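Malonyl CoA-acyl carrier protein transacylase (Mycobacterium tuberculosis, PDB 2QC3) catalyses transfer of the malonyl group from malonyl-CoA to holo-acyl carrier protein, a step of fatty acid biosynthesis. Local coordinates at residues Ile64-Leu75 / Ile266-Thr274; Glu74-Lys84 / Pro294-Asn302. All coordinates share one frame; numbering follows the deposited sequence.

Contact 1: residues Ile64-Leu75 / Ile266-Thr274; sequences IVAATLLAHQEL and IVEFPPAGT
Phe269, Pro270 and Pro271 pack onto one side of helix 57-77 through Ile64, Ala67, Thr68, Ala71, His72 and Leu75, a buried and mostly apolar contact. The three residues form the turn that leaves the C-terminal end of strand 263-268, an inner strand of the parallel sheet, between strands 2-7 and 288-290, in the larger, hydrolase-like part of the acyltransferase fold. At the level of Thr68 and Pro270 the backbones come closest, their CA atoms 5.2 Å apart.

Two alanines make room for the prolines. The CB of Ala71 meets CG of Pro270 at 3.8 Å, while Ala67 CB and Ile64 CG2 both reach CD of Pro271. The peptide bond between the two prolines is cis. Phe269 lies further down the helix: the backbone at His72 CA comes to the edge of its ring, near the plane, and the ring end CZ meets Leu75 CD2 at 3.8 Å. Chi1 of Phe269, -74°, keeps CG beside its own backbone N and sends the ring along the helix. The Phe269 side chain also touches Leu5 of strand 2-7.

One polar bond joins the two segments. Thr68 OG1 donates to Pro270 O over 2.7 Å, at a C=O...donor angle of 157° and tilted only 19° from the carbonyl plane. Thr68 CG2, the other branch, rests on Phe269 CB at 3.9 Å.

Pro270 O therefore finds a donor in the helix side chain, within an otherwise greasy interface, and the bond ties the cis-proline turn to the helix; the side chain of Ile64, at the near end of the contact, is about 8 Å from that of Ser92, probably the nucleophile.

Contact 2: residues Glu74-Lys84 / Pro294-Asn302; sequences ELARRCVLAGK and PADLDELAN
Glu74 meets Leu297 first: its CG lies 3.6 Å from Leu297 CD1, leaving the carboxylate to bind Arg78 one helical turn on. Leu75 follows, its CD1 touching both Leu297 CD2, at 3.7 Å, and Leu300 CD1, the latter closer than usual van der Waals contact. Arg78 runs out extended from CG to NE, and NE forms a salt bridge with Glu74 OE1 at 3.0 Å, on the anti side of the carboxylate. This brings NH1 to 3.5 Å from Leu297 CB, with Pro294 O at the guanidinium edge, 3.5 Å from NH1.

Past the helix end, where Cys79 takes positive phi, a type I turn brings Val80 against the C-terminal segment. Its CG2 lies 3.4 Å from Leu297 O, and CG1 presses closely on Ala301 CB. Leu81 adds CD2 near Leu300. Lys84, closing a type II turn, reaches back extended; its NZ donates to Ala301 O in the carbonyl plane on a lone pair, at 107° to the C=O, though the very short 2.5 Å is doubtful. A weak bond to Val80 O joins it.

The chemistry thus divides into an apolar core of leucines, Val80 and Ala301, with the Glu74-Arg78 salt bridge at one end and Lys84 at the other, joining Ala301 to the turns after helix 57-77.

Contact 1 uses helix 57-77, and contact 2 its last turn and the turns beyond; their centres are 12 Å apart, and they share Glu74 and Leu75. The centre of contact 1 lies about 11 Å from the centre of the chain, that of contact 2 about 22 Å. Along the sequence the segments alternate: 64-75, 74-84, 266-274, 294-302. They also touch directly, Ala71 O meeting Leu297 CD1 at 3.6 Å and Val267 CG2 meeting Leu300 CD2. The helix thus joins the loop after strand 263-268 to the C-terminal tail beyond strand 288-290, which lies away from the probable active site.

Contact 1: residues Ile64-Leu75 / Ile266-Thr274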
ATOM      1  N   ILE A  64      -6.176   1.257  -6.782  1.00 25.27           N
ATOM      2  CA  ILE A  64      -4.964   0.468  -6.593  1.00 25.57           C
ATOM      3  C   ILE A  64      -5.293  -0.901  -6.007  1.00 25.59           C
ATOM      4  O   ILE A  64      -4.762  -1.916  -6.461  1.00 26.67           O
ATOM      5  CB  ILE A  64      -3.961   1.191  -5.671  1.00 25.18           C
ATOM      6  CG1 ILE A  64      -3.405   2.421  -6.391  1.00 25.35           C
ATOM      7  CG2 ILE A  64      -2.813   0.247  -5.279  1.00 24.85           C
ATOM      8  CD1 ILE A  64      -2.605   3.343  -5.496  1.00 26.10           C
ATOM      9  N   VAL A  65      -6.163  -0.930  -5.000  1.00 25.29           N
ATOM     10  CA  VAL A  65      -6.560  -2.189  -4.382  1.00 24.67           C
ATOM     11  C   VAL A  65      -7.295  -3.042  -5.414  1.00 26.07           C
ATOM     12  O   VAL A  65      -7.109  -4.256  -5.468  1.00 23.79           O
ATOM     13  CB  VAL A  65      -7.478  -1.959  -3.140  1.00 25.26           C
ATOM     14  CG1 VAL A  65      -8.083  -3.280  -2.680  1.00 25.24           C
ATOM     15  CG2 VAL A  65      -6.669  -1.346  -2.001  1.00 20.91           C
ATOM     16  N   ALA A  66      -8.121  -2.400  -6.243  1.00 25.88           N
ATOM     17  CA  ALA A  66      -8.872  -3.118  -7.277  1.00 27.56           C
ATOM     18  C   ALA A  66      -7.922  -3.790  -8.279  1.00 26.99           C
ATOM     19  O   ALA A  66      -8.106  -4.952  -8.638  1.00 28.15           O
ATOM     20  CB  ALA A  66      -9.819  -2.154  -8.014  1.00 27.01           C
ATOM     21  N   ALA A  67      -6.912  -3.054  -8.725  1.00 26.43           N
ATOM     22  CA  ALA A  67      -5.937  -3.585  -9.672  1.00 27.43           C
ATOM     23  C   ALA A  67      -5.220  -4.773  -9.041  1.00 27.74           C
ATOM     24  O   ALA A  67      -5.027  -5.817  -9.677  1.00 27.66           O
ATOM     25  CB  ALA A  67      -4.927  -2.511 -10.039  1.00 24.93           C
ATOM     26  N   THR A  68      -4.833  -4.609  -7.781  1.00 26.93           N
ATOM     27  CA  THR A  68      -4.136  -5.667  -7.070  1.00 25.60           C
ATOM     28  C   THR A  68      -4.935  -6.950  -6.953  1.00 25.05           C
ATOM     29  O   THR A  68      -4.419  -8.037  -7.223  1.00 24.39           O
ATOM     30  CB  THR A  68      -3.702  -5.223  -5.652  1.00 23.87           C
ATOM     31  OG1 THR A  68      -2.672  -4.239  -5.767  1.00 24.17           O
ATOM     32  CG2 THR A  68      -3.152  -6.415  -4.853  1.00 23.12           C
ATOM     33  N   LEU A  69      -6.197  -6.821  -6.563  1.00 24.29           N
ATOM     34  CA  LEU A  69      -7.037  -7.988  -6.386  1.00 25.59           C
ATOM     35  C   LEU A  69      -7.462  -8.658  -7.689  1.00 25.87           C
ATOM     36  O   LEU A  69      -7.694  -9.863  -7.708  1.00 26.82           O
ATOM     37  CB  LEU A  69      -8.242  -7.626  -5.509  1.00 22.59           C
ATOM     38  CG  LEU A  69      -7.784  -7.066  -4.146  1.00 24.15           C
ATOM     39  CD1 LEU A  69      -8.981  -6.836  -3.225  1.00 21.26           C
ATOM     40  CD2 LEU A  69      -6.788  -8.041  -3.502  1.00 21.22           C
ATOM     41  N   LEU A  70      -7.573  -7.902  -8.776  1.00 27.95           N
ATOM     42  CA  LEU A  70      -7.933  -8.519 -10.056  1.00 29.76           C
ATOM     43  C   LEU A  70      -6.848  -9.543 -10.376  1.00 30.29           C
ATOM     44  O   LEU A  70      -7.138 -10.678 -10.764  1.00 31.03           O
ATOM     45  CB  LEU A  70      -7.984  -7.482 -11.179  1.00 29.11           C
ATOM     46  CG  LEU A  70      -9.205  -6.571 -11.280  1.00 30.24           C
ATOM     47  CD1 LEU A  70      -8.971  -5.557 -12.383  1.00 30.21           C
ATOM     48  CD2 LEU A  70     -10.455  -7.399 -11.565  1.00 31.17           C
ATOM     49  N   ALA A  71      -5.597  -9.128 -10.190  1.00 30.29           N
ATOM     50  CA  ALA A  71      -4.445  -9.983 -10.446  1.00 31.80           C
ATOM     51  C   ALA A  71      -4.469 -11.169  -9.499  1.00 33.80           C
ATOM     52  O   ALA A  71      -4.225 -12.308  -9.905  1.00 33.65           O
ATOM     53  CB  ALA A  71      -3.160  -9.191 -10.263  1.00 30.98           C
ATOM     54  N   HIS A  72      -4.756 -10.899  -8.232  1.00 34.45           N
ATOM     55  CA  HIS A  72      -4.822 -11.959  -7.241  1.00 36.58           C
ATOM     56  C   HIS A  72      -5.960 -12.916  -7.563  1.00 38.37           C
ATOM     57  O   HIS A  72      -5.836 -14.128  -7.381  1.00 37.61           O
ATOM     58  CB  HIS A  72      -5.053 -11.397  -5.844  1.00 34.67           C
ATOM     59  CG  HIS A  72      -5.458 -12.438  -4.850  1.00 35.97           C
ATOM     60  ND1 HIS A  72      -4.591 -13.413  -4.401  1.00 35.43           N
ATOM     61  CD2 HIS A  72      -6.648 -12.690  -4.256  1.00 35.44           C
ATOM     62  CE1 HIS A  72      -5.231 -14.218  -3.572  1.00 34.84           C
ATOM     63  NE2 HIS A  72      -6.481 -13.802  -3.467  1.00 36.91           N
ATOM     64  N   GLN A  73      -7.078 -12.355  -8.014  1.00 40.45           N
ATOM     65  CA  GLN A  73      -8.246 -13.147  -8.364  1.00 43.00           C
ATOM     66  C   GLN A  73      -7.882 -14.122  -9.469  1.00 44.77           C
ATOM     67  O   GLN A  73      -8.165 -15.316  -9.377  1.00 45.39           O
ATOM     68  CB  GLN A  73      -9.379 -12.240  -8.847  1.00 45.14           C
ATOM     69  CG  GLN A  73     -10.040 -11.421  -7.760  1.00 48.71           C
ATOM     70  CD  GLN A  73     -10.675 -12.284  -6.701  1.00 50.90           C
ATOM     71  OE1 GLN A  73      -9.989 -13.011  -5.982  1.00 53.04           O
ATOM     72  NE2 GLN A  73     -11.998 -12.215  -6.598  1.00 52.95           N
ATOM     73  N   GLU A  74      -7.252 -13.604 -10.518  1.00 45.02           N
ATOM     74  CA  GLU A  74      -6.856 -14.434 -11.644  1.00 46.72           C
ATOM     75  C   GLU A  74      -5.811 -15.442 -11.201  1.00 47.32           C
ATOM     76  O   GLU A  74      -5.823 -16.593 -11.631  1.00 48.29           O
ATOM     77  CB  GLU A  74      -6.299 -13.570 -12.775  1.00 46.32           C
ATOM     78  CG  GLU A  74      -5.932 -14.361 -14.018  1.00 47.88           C
ATOM     79  CD  GLU A  74      -7.105 -15.139 -14.598  1.00 48.11           C
ATOM     80  OE1 GLU A  74      -6.891 -15.874 -15.581  1.00 49.11           O
ATOM     81  OE2 GLU A  74      -8.237 -15.020 -14.080  1.00 47.67           O
ATOM     82  N   LEU A  75      -4.907 -15.004 -10.335  1.00 48.58           N
ATOM     83  CA  LEU A  75      -3.867 -15.882  -9.829  1.00 49.43           C
ATOM     84  C   LEU A  75      -4.562 -17.008  -9.061  1.00 49.84           C
ATOM     85  O   LEU A  75      -4.157 -18.167  -9.127  1.00 49.92           O
ATOM     86  CB  LEU A  75      -2.915 -15.096  -8.921  1.00 50.01           C
ATOM     87  CG  LEU A  75      -1.503 -15.662  -8.733  1.00 51.21           C
ATOM     88  CD1 LEU A  75      -0.849 -15.868 -10.093  1.00 50.53           C
ATOM     89  CD2 LEU A  75      -0.673 -14.717  -7.883  1.00 51.46           C
ATOM     90  N   ILE A 266      10.116 -13.242  -4.768  1.00 34.09           N
ATOM     91  CA  ILE A 266       9.313 -12.062  -4.473  1.00 32.66           C
ATOM     92  C   ILE A 266       8.366 -11.748  -5.619  1.00 31.64           C
ATOM     93  O   ILE A 266       8.784 -11.658  -6.773  1.00 29.68           O
ATOM     94  CB  ILE A 266      10.185 -10.807  -4.265  1.00 33.35           C
ATOM     95  CG1 ILE A 266      11.227 -11.047  -3.172  1.00 33.92           C
ATOM     96  CG2 ILE A 266       9.291  -9.613  -3.945  1.00 33.06           C
ATOM     97  CD1 ILE A 266      10.648 -11.395  -1.837  1.00 38.32           C
ATOM     98  N   VAL A 267       7.092 -11.567  -5.299  1.00 28.75           N
ATOM     99  CA  VAL A 267       6.115 -11.225  -6.315  1.00 26.91           C
ATOM    100  C   VAL A 267       5.430  -9.937  -5.886  1.00 27.22           C
ATOM    101  O   VAL A 267       4.851  -9.861  -4.797  1.00 24.75           O
ATOM    102  CB  VAL A 267       5.043 -12.328  -6.481  1.00 28.05           C
ATOM    103  CG1 VAL A 267       4.065 -11.936  -7.585  1.00 28.56           C
ATOM    104  CG2 VAL A 267       5.705 -13.662  -6.798  1.00 26.84           C
ATOM    105  N   GLU A 268       5.524  -8.915  -6.727  1.00 26.95           N
ATOM    106  CA  GLU A 268       4.879  -7.649  -6.430  1.00 28.60           C
ATOM    107  C   GLU A 268       3.695  -7.543  -7.362  1.00 29.68           C
ATOM    108  O   GLU A 268       3.826  -7.715  -8.579  1.00 30.63           O
ATOM    109  CB  GLU A 268       5.832  -6.464  -6.639  1.00 29.38           C
ATOM    110  CG  GLU A 268       5.129  -5.099  -6.666  1.00 31.26           C
ATOM    111  CD  GLU A 268       6.075  -3.917  -6.483  1.00 32.17           C
ATOM    112  OE1 GLU A 268       7.258  -4.012  -6.869  1.00 31.77           O
ATOM    113  OE2 GLU A 268       5.627  -2.879  -5.957  1.00 32.30           O
ATOM    114  N   PHE A 269       2.534  -7.284  -6.778  1.00 28.50           N
ATOM    115  CA  PHE A 269       1.304  -7.161  -7.541  1.00 28.90           C
ATOM    116  C   PHE A 269       1.163  -5.769  -8.146  1.00 29.51           C
ATOM    117  O   PHE A 269       1.819  -4.824  -7.708  1.00 29.05           O
ATOM    118  CB  PHE A 269       0.107  -7.453  -6.637  1.00 25.71           C
ATOM    119  CG  PHE A 269      -0.056  -8.899  -6.299  1.00 28.10           C
ATOM    120  CD1 PHE A 269       0.859  -9.542  -5.479  1.00 26.97           C
ATOM    121  CD2 PHE A 269      -1.122  -9.628  -6.814  1.00 28.73           C
ATOM    122  CE1 PHE A 269       0.719 -10.886  -5.178  1.00 28.51           C
ATOM    123  CE2 PHE A 269      -1.269 -10.976  -6.517  1.00 29.84           C
ATOM    124  CZ  PHE A 269      -0.349 -11.605  -5.699  1.00 29.27           C
ATOM    125  N   PRO A 270       0.329  -5.633  -9.189  1.00 31.33           N
ATOM    126  CA  PRO A 270       0.123  -4.331  -9.829  1.00 32.43           C
ATOM    127  C   PRO A 270      -0.791  -3.427  -8.999  1.00 33.92           C
ATOM    128  O   PRO A 270      -1.557  -3.901  -8.167  1.00 34.57           O
ATOM    129  CB  PRO A 270      -0.506  -4.703 -11.173  1.00 31.68           C
ATOM    130  CG  PRO A 270      -1.252  -5.950 -10.856  1.00 31.74           C
ATOM    131  CD  PRO A 270      -0.248  -6.710 -10.014  1.00 30.21           C
ATOM    132  N   PRO A 271      -0.690  -2.105  -9.195  1.00 35.21           N
ATOM    133  CA  PRO A 271       0.242  -1.496 -10.146  1.00 35.54           C
ATOM    134  C   PRO A 271       1.657  -1.539  -9.576  1.00 36.05           C
ATOM    135  O   PRO A 271       1.995  -0.777  -8.676  1.00 35.44           O
ATOM    136  CB  PRO A 271      -0.295  -0.075 -10.287  1.00 36.24           C
ATOM    137  CG  PRO A 271      -0.876   0.196  -8.926  1.00 34.35           C
ATOM    138  CD  PRO A 271      -1.594  -1.092  -8.617  1.00 34.48           C
ATOM    139  N   ALA A 272       2.470  -2.454 -10.097  1.00 38.43           N
ATOM    140  CA  ALA A 272       3.848  -2.625  -9.650  1.00 39.03           C
ATOM    141  C   ALA A 272       4.519  -1.285  -9.378  1.00 39.95           C
ATOM    142  O   ALA A 272       4.431  -0.357 -10.185  1.00 41.12           O
ATOM    143  CB  ALA A 272       4.638  -3.400 -10.693  1.00 40.31           C
ATOM    144  N   GLY A 273       5.190  -1.193  -8.236  1.00 38.67           N
ATOM    145  CA  GLY A 273       5.868   0.035  -7.874  1.00 36.85           C
ATOM    146  C   GLY A 273       7.352  -0.152  -7.624  1.00 34.30           C
ATOM    147  O   GLY A 273       8.108  -0.477  -8.535  1.00 34.09           O
ATOM    148  N   THR A 274       7.767   0.042  -6.378  1.00 32.75           N
ATOM    149  CA  THR A 274       9.169  -0.086  -6.010  1.00 32.13           C
ATOM    150  C   THR A 274       9.398  -1.095  -4.887  1.00 30.37           C
ATOM    151  O   THR A 274      10.524  -1.267  -4.429  1.00 30.39           O
ATOM    152  CB  THR A 274       9.735   1.277  -5.552  1.00 33.52           C
ATOM    153  OG1 THR A 274       9.052   1.697  -4.362  1.00 33.71           O
ATOM    154  CG2 THR A 274       9.533   2.338  -6.639  1.00 32.19           C
TER

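Contact 2: residues Glu74-Lys84 / Pro294-Asn302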
ATOM      1  N   GLU A  74      -7.252 -13.604 -10.518  1.00 45.02           N
ATOM      2  CA  GLU A  74      -6.856 -14.434 -11.644  1.00 46.72           C
ATOM      3  C   GLU A  74      -5.811 -15.442 -11.201  1.00 47.32           C
ATOM      4  O   GLU A  74      -5.823 -16.593 -11.631  1.00 48.29           O
ATOM      5  CB  GLU A  74      -6.299 -13.570 -12.775  1.00 46.32           C
ATOM      6  CG  GLU A  74      -5.932 -14.361 -14.018  1.00 47.88           C
ATOM      7  CD  GLU A  74      -7.105 -15.139 -14.598  1.00 48.11           C
ATOM      8  OE1 GLU A  74      -6.891 -15.874 -15.581  1.00 49.11           O
ATOM      9  OE2 GLU A  74      -8.237 -15.020 -14.080  1.00 47.67           O
ATOM     10  N   LEU A  75      -4.907 -15.004 -10.335  1.00 48.58           N
ATOM     11  CA  LEU A  75      -3.867 -15.882  -9.829  1.00 49.43           C
ATOM     12  C   LEU A  75      -4.562 -17.008  -9.061  1.00 49.84           C
ATOM     13  O   LEU A  75      -4.157 -18.167  -9.127  1.00 49.92           O
ATOM     14  CB  LEU A  75      -2.915 -15.096  -8.921  1.00 50.01           C
ATOM     15  CG  LEU A  75      -1.503 -15.662  -8.733  1.00 51.21           C
ATOM     16  CD1 LEU A  75      -0.849 -15.868 -10.093  1.00 50.53           C
ATOM     17  CD2 LEU A  75      -0.673 -14.717  -7.883  1.00 51.46           C
ATOM     18  N   ALA A  76      -5.630 -16.658  -8.351  1.00 50.14           N
ATOM     19  CA  ALA A  76      -6.395 -17.633  -7.582  1.00 50.94           C
ATOM     20  C   ALA A  76      -7.142 -18.571  -8.525  1.00 51.67           C
ATOM     21  O   ALA A  76      -7.295 -19.762  -8.247  1.00 50.82           O
ATOM     22  CB  ALA A  76      -7.387 -16.918  -6.673  1.00 49.33           C
ATOM     23  N   ARG A  77      -7.602 -18.020  -9.642  1.00 52.77           N
ATOM     24  CA  ARG A  77      -8.346 -18.779 -10.635  1.00 55.61           C
ATOM     25  C   ARG A  77      -7.507 -19.903 -11.245  1.00 55.42           C
ATOM     26  O   ARG A  77      -7.948 -21.051 -11.304  1.00 56.72           O
ATOM     27  CB  ARG A  77      -8.848 -17.836 -11.733  1.00 57.29           C
ATOM     28  CG  ARG A  77      -9.849 -18.451 -12.701  1.00 60.83           C
ATOM     29  CD  ARG A  77     -10.332 -17.409 -13.708  1.00 64.07           C
ATOM     30  NE  ARG A  77     -11.310 -17.945 -14.654  1.00 67.42           N
ATOM     31  CZ  ARG A  77     -12.526 -18.373 -14.321  1.00 68.58           C
ATOM     32  NH1 ARG A  77     -12.928 -18.332 -13.056  1.00 69.04           N
ATOM     33  NH2 ARG A  77     -13.344 -18.842 -15.254  1.00 67.86           N
ATOM     34  N   ARG A  78      -6.297 -19.575 -11.687  1.00 54.81           N
ATOM     35  CA  ARG A  78      -5.419 -20.567 -12.298  1.00 54.01           C
ATOM     36  C   ARG A  78      -4.729 -21.472 -11.278  1.00 53.26           C
ATOM     37  O   ARG A  78      -3.998 -22.388 -11.651  1.00 53.25           O
ATOM     38  CB  ARG A  78      -4.358 -19.872 -13.151  1.00 53.96           C
ATOM     39  CG  ARG A  78      -4.921 -18.937 -14.196  1.00 54.81           C
ATOM     40  CD  ARG A  78      -3.808 -18.158 -14.863  1.00 55.00           C
ATOM     41  NE  ARG A  78      -4.312 -17.271 -15.904  1.00 56.02           N
ATOM     42  CZ  ARG A  78      -3.549 -16.442 -16.604  1.00 57.15           C
ATOM     43  NH1 ARG A  78      -2.245 -16.388 -16.370  1.00 57.46           N
ATOM     44  NH2 ARG A  78      -4.087 -15.669 -17.536  1.00 58.08           N
ATOM     45  N   CYS A  79      -4.953 -21.207  -9.996  1.00 52.68           N
ATOM     46  CA  CYS A  79      -4.353 -22.006  -8.930  1.00 53.13           C
ATOM     47  C   CYS A  79      -2.829 -22.124  -9.052  1.00 53.03           C
ATOM     48  O   CYS A  79      -2.231 -23.049  -8.502  1.00 52.73           O
ATOM     49  CB  CYS A  79      -4.968 -23.411  -8.918  1.00 52.64           C
ATOM     50  SG  CYS A  79      -6.766 -23.452  -8.718  1.00 54.78           S
ATOM     51  N   VAL A  80      -2.206 -21.183  -9.755  1.00 53.57           N
ATOM     52  CA  VAL A  80      -0.758 -21.198  -9.956  1.00 53.90           C
ATOM     53  C   VAL A  80       0.035 -21.327  -8.658  1.00 53.56           C
ATOM     54  O   VAL A  80       1.086 -21.965  -8.629  1.00 53.83           O
ATOM     55  CB  VAL A  80      -0.285 -19.921 -10.696  1.00 54.53           C
ATOM     56  CG1 VAL A  80       1.226 -19.919 -10.831  1.00 55.34           C
ATOM     57  CG2 VAL A  80      -0.939 -19.842 -12.057  1.00 56.23           C
ATOM     58  N   LEU A  81      -0.464 -20.724  -7.585  1.00 53.38           N
ATOM     59  CA  LEU A  81       0.232 -20.783  -6.305  1.00 52.70           C
ATOM     60  C   LEU A  81      -0.412 -21.734  -5.305  1.00 52.40           C
ATOM     61  O   LEU A  81       0.007 -21.797  -4.150  1.00 51.26           O
ATOM     62  CB  LEU A  81       0.326 -19.381  -5.695  1.00 52.46           C
ATOM     63  CG  LEU A  81       1.061 -18.343  -6.547  1.00 52.54           C
ATOM     64  CD1 LEU A  81       1.098 -17.017  -5.806  1.00 52.49           C
ATOM     65  CD2 LEU A  81       2.474 -18.830  -6.863  1.00 52.37           C
ATOM     66  N   ALA A  82      -1.435 -22.466  -5.739  1.00 52.46           N
ATOM     67  CA  ALA A  82      -2.099 -23.418  -4.853  1.00 52.68           C
ATOM     68  C   ALA A  82      -1.088 -24.461  -4.453  1.00 52.46           C
ATOM     69  O   ALA A  82      -0.566 -25.180  -5.298  1.00 52.53           O
ATOM     70  CB  ALA A  82      -3.240 -24.107  -5.555  1.00 52.35           C
ATOM     71  N   GLY A  83      -0.806 -24.558  -3.167  1.00 52.18           N
ATOM     72  CA  GLY A  83       0.133 -25.568  -2.736  1.00 51.60           C
ATOM     73  C   GLY A  83       1.466 -25.018  -2.301  1.00 51.79           C
ATOM     74  O   GLY A  83       2.278 -25.748  -1.740  1.00 52.07           O
ATOM     75  N   LYS A  84       1.680 -23.728  -2.540  1.00 51.08           N
ATOM     76  CA  LYS A  84       2.933 -23.072  -2.180  1.00 50.73           C
ATOM     77  C   LYS A  84       2.768 -22.122  -0.997  1.00 48.81           C
ATOM     78  O   LYS A  84       1.830 -21.329  -0.957  1.00 48.23           O
ATOM     79  CB  LYS A  84       3.465 -22.291  -3.382  1.00 52.33           C
ATOM     80  CG  LYS A  84       3.658 -23.138  -4.627  1.00 55.36           C
ATOM     81  CD  LYS A  84       4.010 -22.273  -5.821  1.00 57.53           C
ATOM     82  CE  LYS A  84       4.172 -23.108  -7.078  1.00 59.12           C
ATOM     83  NZ  LYS A  84       4.419 -22.254  -8.273  1.00 61.96           N
ATOM     84  N   PRO A 294      -1.304  -9.808 -17.275  1.00 60.85           N
ATOM     85  CA  PRO A 294      -1.752 -11.192 -17.100  1.00 62.01           C
ATOM     86  C   PRO A 294      -0.747 -12.187 -17.670  1.00 63.18           C
ATOM     87  O   PRO A 294      -0.693 -13.340 -17.246  1.00 63.25           O
ATOM     88  CB  PRO A 294      -3.077 -11.218 -17.853  1.00 61.82           C
ATOM     89  CG  PRO A 294      -3.586  -9.836 -17.661  1.00 61.21           C
ATOM     90  CD  PRO A 294      -2.362  -8.997 -17.901  1.00 60.79           C
ATOM     91  N   ALA A 295       0.045 -11.729 -18.635  1.00 64.83           N
ATOM     92  CA  ALA A 295       1.050 -12.571 -19.272  1.00 67.26           C
ATOM     93  C   ALA A 295       2.205 -12.859 -18.322  1.00 68.44           C
ATOM     94  O   ALA A 295       3.231 -13.404 -18.726  1.00 69.48           O
ATOM     95  CB  ALA A 295       1.574 -11.898 -20.536  1.00 67.11           C
ATOM     96  N   ASP A 296       2.036 -12.487 -17.059  1.00 69.85           N
ATOM     97  CA  ASP A 296       3.068 -12.711 -16.059  1.00 71.13           C
ATOM     98  C   ASP A 296       2.598 -13.713 -15.018  1.00 72.49           C
ATOM     99  O   ASP A 296       3.408 -14.364 -14.362  1.00 73.06           O
ATOM    100  CB  ASP A 296       3.429 -11.393 -15.375  1.00 71.51           C
ATOM    101  CG  ASP A 296       4.071 -10.402 -16.322  1.00 72.09           C
ATOM    102  OD1 ASP A 296       4.245  -9.230 -15.930  1.00 72.25           O
ATOM    103  OD2 ASP A 296       4.408 -10.799 -17.457  1.00 73.06           O
ATOM    104  N   LEU A 297       1.285 -13.848 -14.876  1.00 73.62           N
ATOM    105  CA  LEU A 297       0.725 -14.768 -13.896  1.00 75.01           C
ATOM    106  C   LEU A 297       1.019 -16.234 -14.205  1.00 76.43           C
ATOM    107  O   LEU A 297       0.501 -17.134 -13.544  1.00 76.83           O
ATOM    108  CB  LEU A 297      -0.786 -14.540 -13.774  1.00 74.49           C
ATOM    109  CG  LEU A 297      -1.179 -13.125 -13.332  1.00 74.31           C
ATOM    110  CD1 LEU A 297      -2.674 -13.064 -13.064  1.00 75.00           C
ATOM    111  CD2 LEU A 297      -0.413 -12.746 -12.074  1.00 73.31           C
ATOM    112  N   ASP A 298       1.862 -16.471 -15.204  1.00 77.85           N
ATOM    113  CA  ASP A 298       2.236 -17.828 -15.591  1.00 79.22           C
ATOM    114  C   ASP A 298       3.549 -18.228 -14.928  1.00 79.97           C
ATOM    115  O   ASP A 298       3.605 -19.174 -14.143  1.00 80.09           O
ATOM    116  CB  ASP A 298       2.390 -17.921 -17.108  1.00 79.48           C
ATOM    117  CG  ASP A 298       3.309 -16.851 -17.666  1.00 79.44           C
ATOM    118  OD1 ASP A 298       2.992 -15.654 -17.511  1.00 79.20           O
ATOM    119  OD2 ASP A 298       4.349 -17.205 -18.258  1.00 80.12           O
ATOM    120  N   GLU A 299       4.604 -17.492 -15.260  1.00 80.80           N
ATOM    121  CA  GLU A 299       5.939 -17.739 -14.729  1.00 81.59           C
ATOM    122  C   GLU A 299       5.952 -17.963 -13.222  1.00 81.55           C
ATOM    123  O   GLU A 299       6.787 -18.705 -12.706  1.00 81.56           O
ATOM    124  CB  GLU A 299       6.851 -16.561 -15.069  1.00 82.46           C
ATOM    125  CG  GLU A 299       8.263 -16.681 -14.522  1.00 84.04           C
ATOM    126  CD  GLU A 299       9.062 -17.774 -15.201  1.00 85.15           C
ATOM    127  OE1 GLU A 299       8.658 -18.953 -15.121  1.00 85.58           O
ATOM    128  OE2 GLU A 299      10.100 -17.449 -15.815  1.00 85.95           O
ATOM    129  N   LEU A 300       5.027 -17.318 -12.520  1.00 81.27           N
ATOM    130  CA  LEU A 300       4.952 -17.437 -11.070  1.00 81.14           C
ATOM    131  C   LEU A 300       4.972 -18.887 -10.592  1.00 81.11           C
ATOM    132  O   LEU A 300       5.483 -19.183  -9.512  1.00 80.83           O
ATOM    133  CB  LEU A 300       3.695 -16.730 -10.553  1.00 80.81           C
ATOM    134  CG  LEU A 300       3.558 -15.254 -10.942  1.00 80.47           C
ATOM    135  CD1 LEU A 300       2.358 -14.657 -10.225  1.00 80.65           C
ATOM    136  CD2 LEU A 300       4.824 -14.491 -10.576  1.00 79.98           C
ATOM    137  N   ALA A 301       4.422 -19.788 -11.398  1.00 81.50           N
ATOM    138  CA  ALA A 301       4.392 -21.204 -11.046  1.00 82.25           C
ATOM    139  C   ALA A 301       5.806 -21.777 -11.012  1.00 82.85           C
ATOM    140  O   ALA A 301       6.246 -22.321  -9.998  1.00 82.78           O
ATOM    141  CB  ALA A 301       3.542 -21.975 -12.048  1.00 82.26           C
ATOM    142  N   ASN A 302       6.514 -21.649 -12.128  1.00 83.30           N
ATOM    143  CA  ASN A 302       7.876 -22.154 -12.230  1.00 84.06           C
ATOM    144  C   ASN A 302       8.801 -21.406 -11.277  1.00 84.18           C
ATOM    145  O   ASN A 302       9.389 -22.060 -10.391  1.00 84.13           O
ATOM    146  CB  ASN A 302       8.383 -22.006 -13.666  1.00 84.59           C
ATOM    147  CG  ASN A 302       7.475 -22.682 -14.677  1.00 85.24           C
ATOM    148  OD1 ASN A 302       6.320 -22.293 -14.847  1.00 85.62           O
ATOM    149  ND2 ASN A 302       7.993 -23.702 -15.350  1.00 85.95           N
TER